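Local coordinates for protein geranyltranstransferase (PDB 2FTZ) that probably makes farnesyl diphosphate by joining geranyl diphosphate to isopentenyl diphosphate, as an all-helical, dimeric polyprenyl synthase, at residues R23-P28 and V75-T80; E150-E155 and V168-A173; D86-I91 and D110-A115; I91-F96 and S102-Y107. All coordinates share one frame; numbering follows the deposited sequence.

In the fold
Contacts 3 and 4 adjoin, with centres about 7 Å apart, and share Ile91. Contact 4 lies within the chain loop closed by contact 3. Asp86, Asp87 and Asp92, spread over these two contacts, match the first aspartate-rich motif of polyprenyl synthases. In the family this motif binds the diphosphate through magnesium. Contact 1 uses helix 69-87 further back from that motif, its centre about 17 Å from that of contact 3. Contact 2 lies across the chain's centre from contact 1, with centres about 26 Å apart. It still reaches the motif end, for Val154 CG2 packs on Ile91 CG2 at 4.0 Å. Contacts 2 and 3 both touch the second subunit.

Contact 1: R23-P28 and V75-T80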
loop_
_atom_site.group_PDB
_atom_site.type_symbol
_atom_site.label_atom_id
_atom_site.label_comp_id
_atom_site.label_asym_id
_atom_site.label_seq_id
_atom_site.Cartn_x
_atom_site.Cartn_y
_atom_site.Cartn_z
ATOM N N ARG A 23 -10.651 -8.339 14.244
ATOM C CA ARG A 23 -12.047 -8.597 13.866
ATOM C C ARG A 23 -12.892 -7.305 13.779
ATOM O O ARG A 23 -13.720 -7.171 12.882
ATOM C CB ARG A 23 -12.655 -9.661 14.777
ATOM C CG ARG A 23 -12.092 -11.063 14.522
ATOM C CD ARG A 23 -12.895 -12.144 15.233
ATOM N NE ARG A 23 -12.363 -13.485 14.973
ATOM C CZ ARG A 23 -12.545 -14.201 13.859
ATOM N NH1 ARG A 23 -13.245 -13.730 12.830
ATOM N NH2 ARG A 23 -12.008 -15.419 13.778
ATOM N N GLU A 24 -12.662 -6.336 14.653
ATOM C CA GLU A 24 -13.341 -5.036 14.575
ATOM C C GLU A 24 -13.021 -4.276 13.303
ATOM O O GLU A 24 -13.939 -3.739 12.603
ATOM C CB GLU A 24 -12.974 -4.148 15.787
ATOM C CG GLU A 24 -13.643 -4.501 17.105
ATOM C CD GLU A 24 -12.932 -3.891 18.340
ATOM O OE1 GLU A 24 -11.938 -3.145 18.166
ATOM O OE2 GLU A 24 -13.362 -4.181 19.484
ATOM N N ILE A 25 -11.726 -4.163 13.001
ATOM C CA ILE A 25 -11.293 -3.442 11.822
ATOM C C ILE A 25 -11.764 -4.096 10.520
ATOM O O ILE A 25 -12.079 -3.403 9.554
ATOM C CB ILE A 25 -9.748 -3.287 11.808
ATOM C CG1 ILE A 25 -9.306 -2.419 12.980
ATOM C CG2 ILE A 25 -9.271 -2.697 10.477
ATOM C CD1 ILE A 25 -7.784 -2.485 13.204
ATOM N N LEU A 26 -11.754 -5.430 10.487
ATOM C CA LEU A 26 -12.095 -6.158 9.296
ATOM C C LEU A 26 -13.537 -6.627 9.188
ATOM O O LEU A 26 -13.865 -7.340 8.235
ATOM C CB LEU A 26 -11.132 -7.331 9.122
ATOM C CG LEU A 26 -9.659 -6.945 8.952
ATOM C CD1 LEU A 26 -8.798 -8.187 8.820
ATOM C CD2 LEU A 26 -9.425 -6.005 7.776
ATOM N N ARG A 27 -14.410 -6.189 10.094
ATOM C CA ARG A 27 -15.837 -6.506 10.017
ATOM C C ARG A 27 -16.365 -5.872 8.723
ATOM O O ARG A 27 -16.286 -4.645 8.569
ATOM C CB ARG A 27 -16.544 -5.875 11.208
ATOM C CG ARG A 27 -18.041 -6.255 11.352
ATOM C CD ARG A 27 -18.574 -5.625 12.574
ATOM N NE ARG A 27 -20.003 -5.930 12.766
ATOM C CZ ARG A 27 -20.660 -5.567 13.849
ATOM N NH1 ARG A 27 -20.031 -4.924 14.845
ATOM N NH2 ARG A 27 -21.925 -5.902 13.971
ATOM N N PRO A 28 -16.862 -6.676 7.771
ATOM C CA PRO A 28 -17.328 -6.029 6.536
ATOM C C PRO A 28 -18.410 -4.963 6.756
ATOM O O PRO A 28 -19.263 -5.080 7.645
ATOM C CB PRO A 28 -17.848 -7.206 5.689
ATOM C CG PRO A 28 -17.060 -8.425 6.235
ATOM C CD PRO A 28 -16.912 -8.152 7.690
ATOM N N VAL A 75 1.071 -3.794 12.171
ATOM C CA VAL A 75 2.091 -4.733 11.727
ATOM C C VAL A 75 1.478 -6.076 11.278
ATOM O O VAL A 75 1.881 -6.628 10.246
ATOM C CB VAL A 75 3.197 -4.890 12.782
ATOM C CG1 VAL A 75 3.994 -6.124 12.518
ATOM C CG2 VAL A 75 4.118 -3.621 12.763
ATOM N N GLU A 76 0.486 -6.555 12.009
ATOM C CA GLU A 76 -0.118 -7.817 11.660
ATOM C C GLU A 76 -0.942 -7.737 10.358
ATOM O O GLU A 76 -0.959 -8.675 9.569
ATOM C CB GLU A 76 -0.982 -8.303 12.800
ATOM C CG GLU A 76 -1.433 -9.770 12.656
ATOM C CD GLU A 76 -0.313 -10.839 12.617
ATOM O OE1 GLU A 76 0.925 -10.597 12.764
ATOM O OE2 GLU A 76 -0.683 -11.968 12.288
ATOM N N LEU A 77 -1.621 -6.625 10.150
ATOM C CA LEU A 77 -2.433 -6.412 8.924
ATOM C C LEU A 77 -1.485 -6.351 7.738
ATOM O O LEU A 77 -1.725 -6.937 6.697
ATOM C CB LEU A 77 -3.258 -5.114 9.053
ATOM C CG LEU A 77 -4.464 -5.067 9.995
ATOM C CD1 LEU A 77 -5.097 -3.657 10.034
ATOM C CD2 LEU A 77 -5.479 -6.119 9.612
ATOM N N PHE A 78 -0.381 -5.657 7.923
ATOM C CA PHE A 78 0.638 -5.551 6.867
ATOM C C PHE A 78 1.237 -6.902 6.522
ATOM O O PHE A 78 1.333 -7.284 5.338
ATOM C CB PHE A 78 1.744 -4.581 7.263
ATOM C CG PHE A 78 2.595 -4.156 6.087
ATOM C CD1 PHE A 78 3.696 -4.881 5.724
ATOM C CD2 PHE A 78 2.255 -3.044 5.328
ATOM C CE1 PHE A 78 4.463 -4.497 4.606
ATOM C CE2 PHE A 78 3.046 -2.653 4.230
ATOM C CZ PHE A 78 4.116 -3.362 3.887
ATOM N N HIS A 79 1.638 -7.636 7.553
ATOM C CA HIS A 79 2.105 -8.999 7.403
ATOM C C HIS A 79 1.115 -9.857 6.625
ATOM O O HIS A 79 1.527 -10.562 5.675
ATOM C CB HIS A 79 2.376 -9.587 8.800
ATOM C CG HIS A 79 2.834 -10.994 8.793
ATOM N ND1 HIS A 79 3.944 -11.411 8.086
ATOM C CD2 HIS A 79 2.338 -12.087 9.414
ATOM C CE1 HIS A 79 4.089 -12.707 8.265
ATOM N NE2 HIS A 79 3.128 -13.138 9.052
ATOM N N THR A 80 -0.163 -9.840 7.055
ATOM C CA THR A 80 -1.240 -10.546 6.331
ATOM C C THR A 80 -1.279 -10.230 4.841
ATOM O O THR A 80 -1.329 -11.154 3.991
ATOM C CB THR A 80 -2.604 -10.318 6.952
ATOM O OG1 THR A 80 -2.508 -10.575 8.359
ATOM C CG2 THR A 80 -3.691 -11.270 6.341
#
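Leu26 and Leu77 meet because each sets CG anti to its own carbonyl carbon, with chi1 at -62° in Leu26 and -73° in Leu77. The ends of the two side chains overlap side by side, pointing opposite ways. Leu26 CD1 comes to 4.0 Å from Leu77 CD2. The other branch of Leu77 serves Ile25: Leu77 CD1 lies 4.3 Å from Ile25 CG2. The fork of Leu77 thus takes one neighbour on each methyl group. The backbones stay well apart, with the CA atoms of Leu26 and Leu77 at 9.7 Å, and no hydrogen bond crosses. One turn on from Leu77's neighbour Glu76, Thr80 turns its hydroxyl back on its own helix. Thr80 OG1 donates to Glu76 O at 2.7 Å, and Thr80 N donates to the same oxygen at 2.9 Å. The two donors arrive from opposite faces of the carbonyl plane. The carboxylate of Glu76 pairs with Arg48. Helix 109-127 adds Leu119 against Leu77 and Leu122 against Leu26, while Leu39 and Ala42 of helix 33-43 also meet Leu26. The contact packs the early helix 19-26 against helix 69-87, within the all-helical bundle typical of polyprenyl synthases.

Contact 2: E150-E155 and V168-A173; sequences EAMDVE and VERMYA
Met152 and Met171 face each other between two helices of the polyprenyl synthase bundle and overlap flank to flank, head to tail. The axes of 150-155 and 168-173 are inclined, 138° between their directions, and approach to 9.0 Å. The touch is made near the root of Met152, where its CB lies 3.6 Å from Met171 CG. Met152 then runs on extended, so its SD passes beside the backbone at 3.9 Å from Met171 CA. Its methyl CE comes aslant against the Arg170 chain, 4.1 Å from Arg170 CD. The guanidinium of Arg170 is held elsewhere, by a salt bridge to Glu166, and Arg170 also packs on Trp30 of the second subunit. Met171 behaves differently. It bends at both chi2 (-92°) and chi3 (-69°), which folds the thioether obliquely across Asp153. The hydroxyl of Tyr172, next to Met171, hydrogen-bonds Asp214, which falls in what looks like the second aspartate-rich motif of the family. Asp153 OD2 accepts from the NZ of dimethylated Lys175, while on the other oxygen Met171 CE rests 3.5 Å from Asp153 OD1.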
loop_
_atom_site.group_PDB
_atom_site.type_symbol
_atom_site.label_atom_id
_atom_site.label_comp_id
_atom_site.label_asym_id
_atom_site.label_seq_id
_atom_site.Cartn_x
_atom_site.Cartn_y
_atom_site.Cartn_z
ATOM N N GLU A 150 11.169 -8.649 -1.256
ATOM C CA GLU A 150 10.336 -9.560 -2.044
ATOM C C GLU A 150 10.741 -9.528 -3.535
ATOM O O GLU A 150 10.812 -10.573 -4.186
ATOM C CB GLU A 150 8.833 -9.181 -1.845
ATOM C CG GLU A 150 7.863 -10.031 -2.569
ATOM C CD GLU A 150 7.822 -11.481 -2.103
ATOM O OE1 GLU A 150 8.531 -11.899 -1.138
ATOM O OE2 GLU A 150 7.054 -12.205 -2.749
ATOM N N ALA A 151 10.925 -8.330 -4.090
ATOM C CA ALA A 151 11.385 -8.172 -5.476
ATOM C C ALA A 151 12.716 -8.892 -5.699
ATOM O O ALA A 151 12.937 -9.528 -6.730
ATOM C CB ALA A 151 11.498 -6.641 -5.853
ATOM N N MET A 152 13.630 -8.737 -4.749
ATOM C CA MET A 152 14.945 -9.406 -4.871
ATOM C C MET A 152 14.743 -10.899 -4.866
ATOM O O MET A 152 15.342 -11.609 -5.647
ATOM C CB MET A 152 15.849 -9.033 -3.701
ATOM C CG MET A 152 16.362 -7.574 -3.736
ATOM S SD MET A 152 17.219 -7.172 -2.223
ATOM C CE MET A 152 17.504 -5.397 -2.405
ATOM N N ASP A 153 13.865 -11.388 -4.001
ATOM C CA ASP A 153 13.667 -12.863 -3.912
ATOM C C ASP A 153 13.159 -13.382 -5.268
ATOM O O ASP A 153 13.640 -14.379 -5.777
ATOM C CB ASP A 153 12.669 -13.174 -2.787
ATOM C CG ASP A 153 12.832 -14.585 -2.173
ATOM O OD1 ASP A 153 13.825 -15.313 -2.420
ATOM O OD2 ASP A 153 11.958 -14.898 -1.351
ATOM N N VAL A 154 12.147 -12.728 -5.805
ATOM C CA VAL A 154 11.549 -13.089 -7.088
ATOM C C VAL A 154 12.567 -13.019 -8.238
ATOM O O VAL A 154 12.680 -13.948 -9.061
ATOM C CB VAL A 154 10.314 -12.201 -7.375
ATOM C CG1 VAL A 154 9.831 -12.330 -8.814
ATOM C CG2 VAL A 154 9.175 -12.566 -6.373
ATOM N N GLU A 155 13.273 -11.904 -8.314
ATOM C CA GLU A 155 14.233 -11.671 -9.379
ATOM C C GLU A 155 15.478 -12.567 -9.314
ATOM O O GLU A 155 15.963 -12.993 -10.355
ATOM C CB GLU A 155 14.596 -10.181 -9.428
ATOM C CG GLU A 155 13.370 -9.321 -9.831
ATOM C CD GLU A 155 13.684 -7.897 -10.162
ATOM O OE1 GLU A 155 14.720 -7.674 -10.814
ATOM O OE2 GLU A 155 12.851 -7.014 -9.834
ATOM N N VAL A 168 22.211 -12.099 -0.977
ATOM C CA VAL A 168 21.211 -12.936 -0.297
ATOM C C VAL A 168 20.972 -12.459 1.101
ATOM O O VAL A 168 19.833 -12.352 1.562
ATOM C CB VAL A 168 21.634 -14.456 -0.288
ATOM C CG1 VAL A 168 20.538 -15.272 0.464
ATOM C CG2 VAL A 168 21.833 -14.923 -1.690
ATOM N N GLU A 169 22.034 -12.130 1.823
ATOM C CA GLU A 169 21.888 -11.632 3.190
ATOM C C GLU A 169 21.109 -10.291 3.234
ATOM O O GLU A 169 20.238 -10.094 4.084
ATOM C CB GLU A 169 23.244 -11.437 3.822
ATOM C CG GLU A 169 24.008 -12.678 4.027
ATOM C CD GLU A 169 25.326 -12.408 4.744
ATOM O OE1 GLU A 169 25.316 -11.756 5.825
ATOM O OE2 GLU A 169 26.346 -12.872 4.222
ATOM N N ARG A 170 21.362 -9.421 2.268
ATOM C CA ARG A 170 20.577 -8.168 2.166
ATOM C C ARG A 170 19.087 -8.449 1.898
ATOM O O ARG A 170 18.233 -7.843 2.511
ATOM C CB ARG A 170 21.145 -7.229 1.102
ATOM C CG ARG A 170 20.373 -5.918 0.958
ATOM C CD ARG A 170 20.899 -5.090 -0.123
ATOM N NE ARG A 170 22.280 -4.743 0.152
ATOM C CZ ARG A 170 23.322 -5.167 -0.558
ATOM N NH1 ARG A 170 23.167 -5.948 -1.633
ATOM N NH2 ARG A 170 24.533 -4.797 -0.184
ATOM N N MET A 171 18.795 -9.370 0.970
ATOM C CA MET A 171 17.457 -9.768 0.662
ATOM C C MET A 171 16.723 -10.261 1.934
ATOM O O MET A 171 15.555 -9.902 2.166
ATOM C CB MET A 171 17.436 -10.817 -0.491
ATOM C CG MET A 171 16.049 -11.227 -0.904
ATOM S SD MET A 171 15.488 -12.676 -0.024
ATOM C CE MET A 171 16.585 -13.981 -0.722
ATOM N N TYR A 172 17.390 -11.054 2.773
ATOM C CA TYR A 172 16.796 -11.452 4.086
ATOM C C TYR A 172 16.509 -10.268 5.017
ATOM O O TYR A 172 15.376 -10.184 5.604
ATOM C CB TYR A 172 17.714 -12.463 4.783
ATOM C CG TYR A 172 17.592 -13.896 4.310
ATOM C CD1 TYR A 172 17.415 -14.199 2.951
ATOM C CD2 TYR A 172 17.682 -14.955 5.200
ATOM C CE1 TYR A 172 17.311 -15.498 2.507
ATOM C CE2 TYR A 172 17.601 -16.279 4.754
ATOM C CZ TYR A 172 17.423 -16.542 3.392
ATOM O OH TYR A 172 17.285 -17.832 2.931
ATOM N N ALA A 173 17.470 -9.354 5.093
ATOM C CA ALA A 173 17.402 -8.189 5.972
ATOM C C ALA A 173 16.220 -7.313 5.511
ATOM O O ALA A 173 15.511 -6.723 6.340
ATOM C CB ALA A 173 18.733 -7.378 5.929
#

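Contact 3: D86-I91 and D110-A115. With EDO (1,2-ethanediol), chain G.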
loop_
_atom_site.group_PDB
_atom_site.type_symbol
_atom_site.label_atom_id
_atom_site.label_comp_id
_atom_site.label_asym_id
_atom_site.label_seq_id
_atom_site.Cartn_x
_atom_site.Cartn_y
_atom_site.Cartn_z
ATOM N N ASP A 86 2.306 -12.649 -1.830
ATOM C CA ASP A 86 3.336 -13.719 -2.047
ATOM C C ASP A 86 2.715 -15.009 -2.584
ATOM O O ASP A 86 3.337 -15.700 -3.418
ATOM C CB ASP A 86 4.121 -13.932 -0.738
ATOM C CG ASP A 86 5.362 -14.755 -0.924
ATOM O OD1 ASP A 86 6.275 -14.314 -1.669
ATOM O OD2 ASP A 86 5.443 -15.839 -0.307
ATOM N N ASP A 87 1.519 -15.371 -2.090
ATOM C CA ASP A 87 0.851 -16.643 -2.464
ATOM C C ASP A 87 0.292 -16.620 -3.872
ATOM O O ASP A 87 0.044 -17.677 -4.474
ATOM C CB ASP A 87 -0.339 -16.989 -1.528
ATOM C CG ASP A 87 0.089 -17.447 -0.129
ATOM O OD1 ASP A 87 1.292 -17.762 0.109
ATOM O OD2 ASP A 87 -0.816 -17.482 0.749
ATOM N N LEU A 88 0.076 -15.422 -4.415
ATOM C CA LEU A 88 -0.590 -15.304 -5.709
ATOM C C LEU A 88 0.119 -16.104 -6.809
ATOM O O LEU A 88 1.347 -16.301 -6.758
ATOM C CB LEU A 88 -0.780 -13.836 -6.147
ATOM C CG LEU A 88 -1.757 -12.984 -5.322
ATOM C CD1 LEU A 88 -1.689 -11.481 -5.737
ATOM C CD2 LEU A 88 -3.217 -13.530 -5.397
ATOM N N PRO A 89 -0.659 -16.551 -7.821
ATOM C CA PRO A 89 -0.094 -17.384 -8.867
ATOM C C PRO A 89 1.190 -16.841 -9.551
ATOM O O PRO A 89 2.085 -17.630 -9.790
ATOM C CB PRO A 89 -1.254 -17.513 -9.868
ATOM C CG PRO A 89 -2.501 -17.394 -9.008
ATOM C CD PRO A 89 -2.113 -16.333 -8.024
ATOM N N PRO A 90 1.278 -15.516 -9.856
ATOM C CA PRO A 90 2.512 -14.980 -10.489
ATOM C C PRO A 90 3.738 -15.018 -9.587
ATOM O O PRO A 90 4.869 -14.896 -10.053
ATOM C CB PRO A 90 2.169 -13.514 -10.785
ATOM C CG PRO A 90 0.721 -13.340 -10.508
ATOM C CD PRO A 90 0.263 -14.467 -9.643
ATOM N N ILE A 91 3.512 -15.102 -8.288
ATOM C CA ILE A 91 4.598 -15.043 -7.343
ATOM C C ILE A 91 4.847 -16.488 -6.923
ATOM O O ILE A 91 5.464 -17.226 -7.690
ATOM C CB ILE A 91 4.329 -14.080 -6.166
ATOM C CG1 ILE A 91 3.933 -12.683 -6.694
ATOM C CG2 ILE A 91 5.601 -13.986 -5.236
ATOM C CD1 ILE A 91 4.990 -12.024 -7.631
ATOM N N ASP A 110 -8.514 -12.115 -8.568
ATOM C CA ASP A 110 -8.915 -10.701 -8.567
ATOM C C ASP A 110 -9.206 -10.218 -7.137
ATOM O O ASP A 110 -8.692 -9.184 -6.677
ATOM C CB ASP A 110 -10.135 -10.459 -9.509
ATOM C CG ASP A 110 -11.337 -11.458 -9.313
ATOM O OD1 ASP A 110 -11.299 -12.480 -8.559
ATOM O OD2 ASP A 110 -12.366 -11.205 -9.994
ATOM N N ILE A 111 -10.030 -10.992 -6.438
ATOM C CA ILE A 111 -10.437 -10.631 -5.098
ATOM C C ILE A 111 -9.238 -10.660 -4.171
ATOM O O ILE A 111 -9.085 -9.761 -3.328
ATOM C CB ILE A 111 -11.528 -11.559 -4.600
ATOM C CG1 ILE A 111 -12.796 -11.425 -5.469
ATOM C CG2 ILE A 111 -11.903 -11.263 -3.141
ATOM C CD1 ILE A 111 -13.365 -10.013 -5.544
ATOM N N ALA A 112 -8.380 -11.669 -4.317
ATOM C CA ALA A 112 -7.207 -11.808 -3.462
ATOM C C ALA A 112 -6.225 -10.627 -3.644
ATOM O O ALA A 112 -5.658 -10.120 -2.669
ATOM C CB ALA A 112 -6.493 -13.163 -3.692
ATOM N N LEU A 113 -6.031 -10.195 -4.886
ATOM C CA LEU A 113 -5.142 -9.061 -5.199
ATOM C C LEU A 113 -5.663 -7.827 -4.463
ATOM O O LEU A 113 -4.908 -7.084 -3.799
ATOM C CB LEU A 113 -5.156 -8.786 -6.704
ATOM C CG LEU A 113 -4.387 -7.553 -7.191
ATOM C CD1 LEU A 113 -2.906 -7.827 -6.966
ATOM C CD2 LEU A 113 -4.655 -7.178 -8.634
ATOM N N LEU A 114 -6.954 -7.603 -4.599
ATOM C CA LEU A 114 -7.597 -6.423 -3.986
ATOM C C LEU A 114 -7.554 -6.521 -2.462
ATOM O O LEU A 114 -7.313 -5.545 -1.815
ATOM C CB LEU A 114 -9.047 -6.298 -4.424
ATOM C CG LEU A 114 -9.151 -5.937 -5.913
ATOM C CD1 LEU A 114 -10.578 -5.962 -6.380
ATOM C CD2 LEU A 114 -8.474 -4.606 -6.231
ATOM N N ALA A 115 -7.787 -7.707 -1.901
ATOM C CA ALA A 115 -7.707 -7.922 -0.454
ATOM C C ALA A 115 -6.345 -7.584 0.125
ATOM O O ALA A 115 -6.229 -6.985 1.195
ATOM C CB ALA A 115 -8.099 -9.403 -0.081
HETATM C C1 EDO G . -15.249 -11.453 -8.548
HETATM O O1 EDO G . -14.812 -12.291 -9.623
HETATM C C2 EDO G . -16.226 -12.230 -7.682
HETATM O O2 EDO G . -15.924 -13.621 -7.840
#
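Leu88 reaches helix 109-127 with both of its methyl groups. Leu88 CD2 presses on Ala112 CB at 3.7 Å, and Leu88 CD1 meets Leu113 CD1 at 4.0 Å. The leucine side chains cross at about a right angle, and all three residues are buried. Chi1 of Leu88 is -67°, which puts CG anti to the carbonyl carbon and carries the fork to the helix. Leu88 itself opens a type I beta turn that runs to Ile91, closed by Ile91 N on Leu88 O at 2.9 Å. This turn follows Asp86 and Asp87, which correspond to the first two aspartates of the first aspartate-rich motif of polyprenyl synthases. Asp87 forms a salt bridge with Arg97. On helix 109-127, Asp110 OD2 accepts from O1 of a 1,2-ethanediol at 2.7 Å, probably a leftover of crystallisation. The same oxygen pairs with Arg158 of the second subunit, and Leu113 packs on its counterpart there. Ala112 also touches Cys103 and His104 of helix 103-107, and Ile111 packs on Thr34 and Ala37 of helix 33-43. The contact therefore joins the turn that follows helix 69-87 to helix 109-127, with helix 103-107 beside it, close to the dimer interface.

Contact 4: I91-F96 and S102-Y107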
loop_
_atom_site.group_PDB
_atom_site.type_symbol
_atom_site.label_atom_id
_atom_site.label_comp_id
_atom_site.label_asym_id
_atom_site.label_seq_id
_atom_site.Cartn_x
_atom_site.Cartn_y
_atom_site.Cartn_z
ATOM N N ILE A 91 3.512 -15.102 -8.288
ATOM C CA ILE A 91 4.598 -15.043 -7.343
ATOM C C ILE A 91 4.847 -16.488 -6.923
ATOM O O ILE A 91 5.464 -17.226 -7.690
ATOM C CB ILE A 91 4.329 -14.080 -6.166
ATOM C CG1 ILE A 91 3.933 -12.683 -6.694
ATOM C CG2 ILE A 91 5.601 -13.986 -5.236
ATOM C CD1 ILE A 91 4.990 -12.024 -7.631
ATOM N N ASP A 92 4.360 -16.909 -5.753
ATOM C CA ASP A 92 4.665 -18.251 -5.270
ATOM C C ASP A 92 3.595 -19.285 -5.558
ATOM O O ASP A 92 3.875 -20.501 -5.466
ATOM C CB ASP A 92 5.116 -18.201 -3.802
ATOM C CG ASP A 92 6.530 -17.631 -3.671
ATOM O OD1 ASP A 92 7.313 -17.698 -4.662
ATOM O OD2 ASP A 92 6.862 -17.100 -2.596
ATOM N N ASN A 93 2.410 -18.835 -5.985
ATOM C CA ASN A 93 1.359 -19.753 -6.446
ATOM C C ASN A 93 1.061 -20.837 -5.401
ATOM O O ASN A 93 1.073 -22.049 -5.701
ATOM C CB ASN A 93 1.772 -20.391 -7.791
ATOM C CG ASN A 93 0.620 -21.094 -8.502
ATOM O OD1 ASN A 93 -0.552 -20.785 -8.296
ATOM N ND2 ASN A 93 0.961 -22.039 -9.367
ATOM N N ALA A 94 0.809 -20.391 -4.176
ATOM C CA ALA A 94 0.479 -21.288 -3.057
ATOM C C ALA A 94 -1.002 -21.673 -3.058
ATOM O O ALA A 94 -1.884 -20.813 -3.020
ATOM C CB ALA A 94 0.850 -20.625 -1.714
ATOM N N ASP A 95 -1.277 -22.968 -3.097
ATOM C CA ASP A 95 -2.654 -23.456 -2.983
ATOM C C ASP A 95 -3.149 -23.396 -1.518
ATOM O O ASP A 95 -4.369 -23.333 -1.273
ATOM C CB ASP A 95 -2.772 -24.892 -3.544
ATOM C CG ASP A 95 -2.843 -24.933 -5.085
ATOM O OD1 ASP A 95 -2.884 -23.868 -5.735
ATOM O OD2 ASP A 95 -2.866 -26.052 -5.652
ATOM N N PHE A 96 -2.207 -23.407 -0.568
ATOM C CA PHE A 96 -2.508 -23.404 0.872
ATOM C C PHE A 96 -1.690 -22.389 1.680
ATOM O O PHE A 96 -0.567 -22.020 1.309
ATOM C CB PHE A 96 -2.333 -24.810 1.468
ATOM C CG PHE A 96 -3.285 -25.804 0.907
ATOM C CD1 PHE A 96 -4.578 -25.902 1.415
ATOM C CD2 PHE A 96 -2.924 -26.599 -0.178
ATOM C CE1 PHE A 96 -5.486 -26.800 0.879
ATOM C CE2 PHE A 96 -3.824 -27.501 -0.729
ATOM C CZ PHE A 96 -5.114 -27.603 -0.197
ATOM N N SER A 102 -5.614 -21.040 0.176
ATOM C CA SER A 102 -5.125 -19.689 0.039
ATOM C C SER A 102 -6.271 -18.752 -0.359
ATOM O O SER A 102 -7.312 -19.164 -0.884
ATOM C CB SER A 102 -4.013 -19.632 -1.030
ATOM O OG SER A 102 -4.473 -20.198 -2.270
ATOM N N CYS A 103 -6.007 -17.466 -0.161
ATOM C CA CYS A 103 -6.990 -16.411 -0.425
ATOM C C CYS A 103 -7.540 -16.507 -1.839
ATOM O O CYS A 103 -8.774 -16.549 -2.042
ATOM C CB CYS A 103 -6.316 -15.058 -0.210
ATOM S SG CYS A 103 -7.542 -13.776 -0.026
ATOM N N HIS A 104 -6.630 -16.592 -2.832
ATOM C CA HIS A 104 -7.023 -16.645 -4.240
ATOM C C HIS A 104 -7.740 -17.930 -4.584
ATOM O O HIS A 104 -8.621 -17.913 -5.449
ATOM C CB HIS A 104 -5.855 -16.378 -5.220
ATOM C CG HIS A 104 -4.748 -17.383 -5.140
ATOM N ND1 HIS A 104 -3.769 -17.321 -4.169
ATOM C CD2 HIS A 104 -4.455 -18.465 -5.908
ATOM C CE1 HIS A 104 -2.930 -18.331 -4.335
ATOM N NE2 HIS A 104 -3.327 -19.047 -5.376
ATOM N N ARG A 105 -7.401 -19.033 -3.904
ATOM C CA ARG A 105 -8.090 -20.308 -4.149
ATOM C C ARG A 105 -9.527 -20.261 -3.594
ATOM O O ARG A 105 -10.425 -20.920 -4.113
ATOM C CB ARG A 105 -7.306 -21.485 -3.532
ATOM C CG ARG A 105 -5.955 -21.776 -4.215
ATOM C CD ARG A 105 -6.111 -22.424 -5.564
ATOM N NE ARG A 105 -6.677 -23.763 -5.451
ATOM C CZ ARG A 105 -7.121 -24.482 -6.478
ATOM N NH1 ARG A 105 -7.072 -23.997 -7.718
ATOM N NH2 ARG A 105 -7.626 -25.698 -6.267
ATOM N N THR A 106 -9.738 -19.442 -2.564
ATOM C CA THR A 106 -11.020 -19.349 -1.894
ATOM C C THR A 106 -11.906 -18.337 -2.607
ATOM O O THR A 106 -13.079 -18.617 -2.860
ATOM C CB THR A 106 -10.834 -18.988 -0.407
ATOM O OG1 THR A 106 -9.888 -19.900 0.201
ATOM C CG2 THR A 106 -12.158 -19.053 0.340
ATOM N N TYR A 107 -11.326 -17.188 -2.985
ATOM C CA TYR A 107 -12.086 -16.056 -3.491
ATOM C C TYR A 107 -11.824 -15.647 -4.925
ATOM O O TYR A 107 -12.586 -14.851 -5.462
ATOM C CB TYR A 107 -11.811 -14.843 -2.604
ATOM C CG TYR A 107 -12.381 -15.042 -1.241
ATOM C CD1 TYR A 107 -13.750 -14.803 -0.983
ATOM C CD2 TYR A 107 -11.587 -15.524 -0.211
ATOM C CE1 TYR A 107 -14.273 -15.013 0.254
ATOM C CE2 TYR A 107 -12.099 -15.726 1.036
ATOM C CZ TYR A 107 -13.440 -15.487 1.264
ATOM O OH TYR A 107 -13.915 -15.732 2.517
HETATM O O HOH W 1 -2.352 -21.298 -6.446
#
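Ser102 is the N-cap of helix 103-107, and the loop after the segment matching the first aspartate-rich motif of polyprenyl synthases is tied to it at Ala94 and Asp95. The serine grips two successive carbonyls. Ser102 OG donates to Ala94 O at 2.8 Å, lying in the carbonyl plane. Ser102 N donates to Asp95 O at 3.0 Å with an N-H...O angle of 163°, but from above the plane of that carbonyl. A chi1 of 54° sets OG between the backbone N and the carbonyl carbon, where it sits over one face of the His104 ring, set toward the rim, 3.2 Å above the plane. Ala94 O approaches the same ring obliquely, 3.0 Å from His104 CE1. Asp95 and Arg105 stack, carboxylate on the face of the guanidinium, with planes 24° apart. Their salt bridge is long, 3.8 Å from Asp95 OD1 to Arg105 NE, and no N-H points at the oxygen. Asp87 of helix 69-87 and Leu88 just after it pack on His104. One water links loop and helix at the ring edge. It donates to Asn93 OD1 at 2.6 Å and to Asp95 OD1 at 2.7 Å, and it hydrogen-bonds His104 NE2 at 2.7 Å.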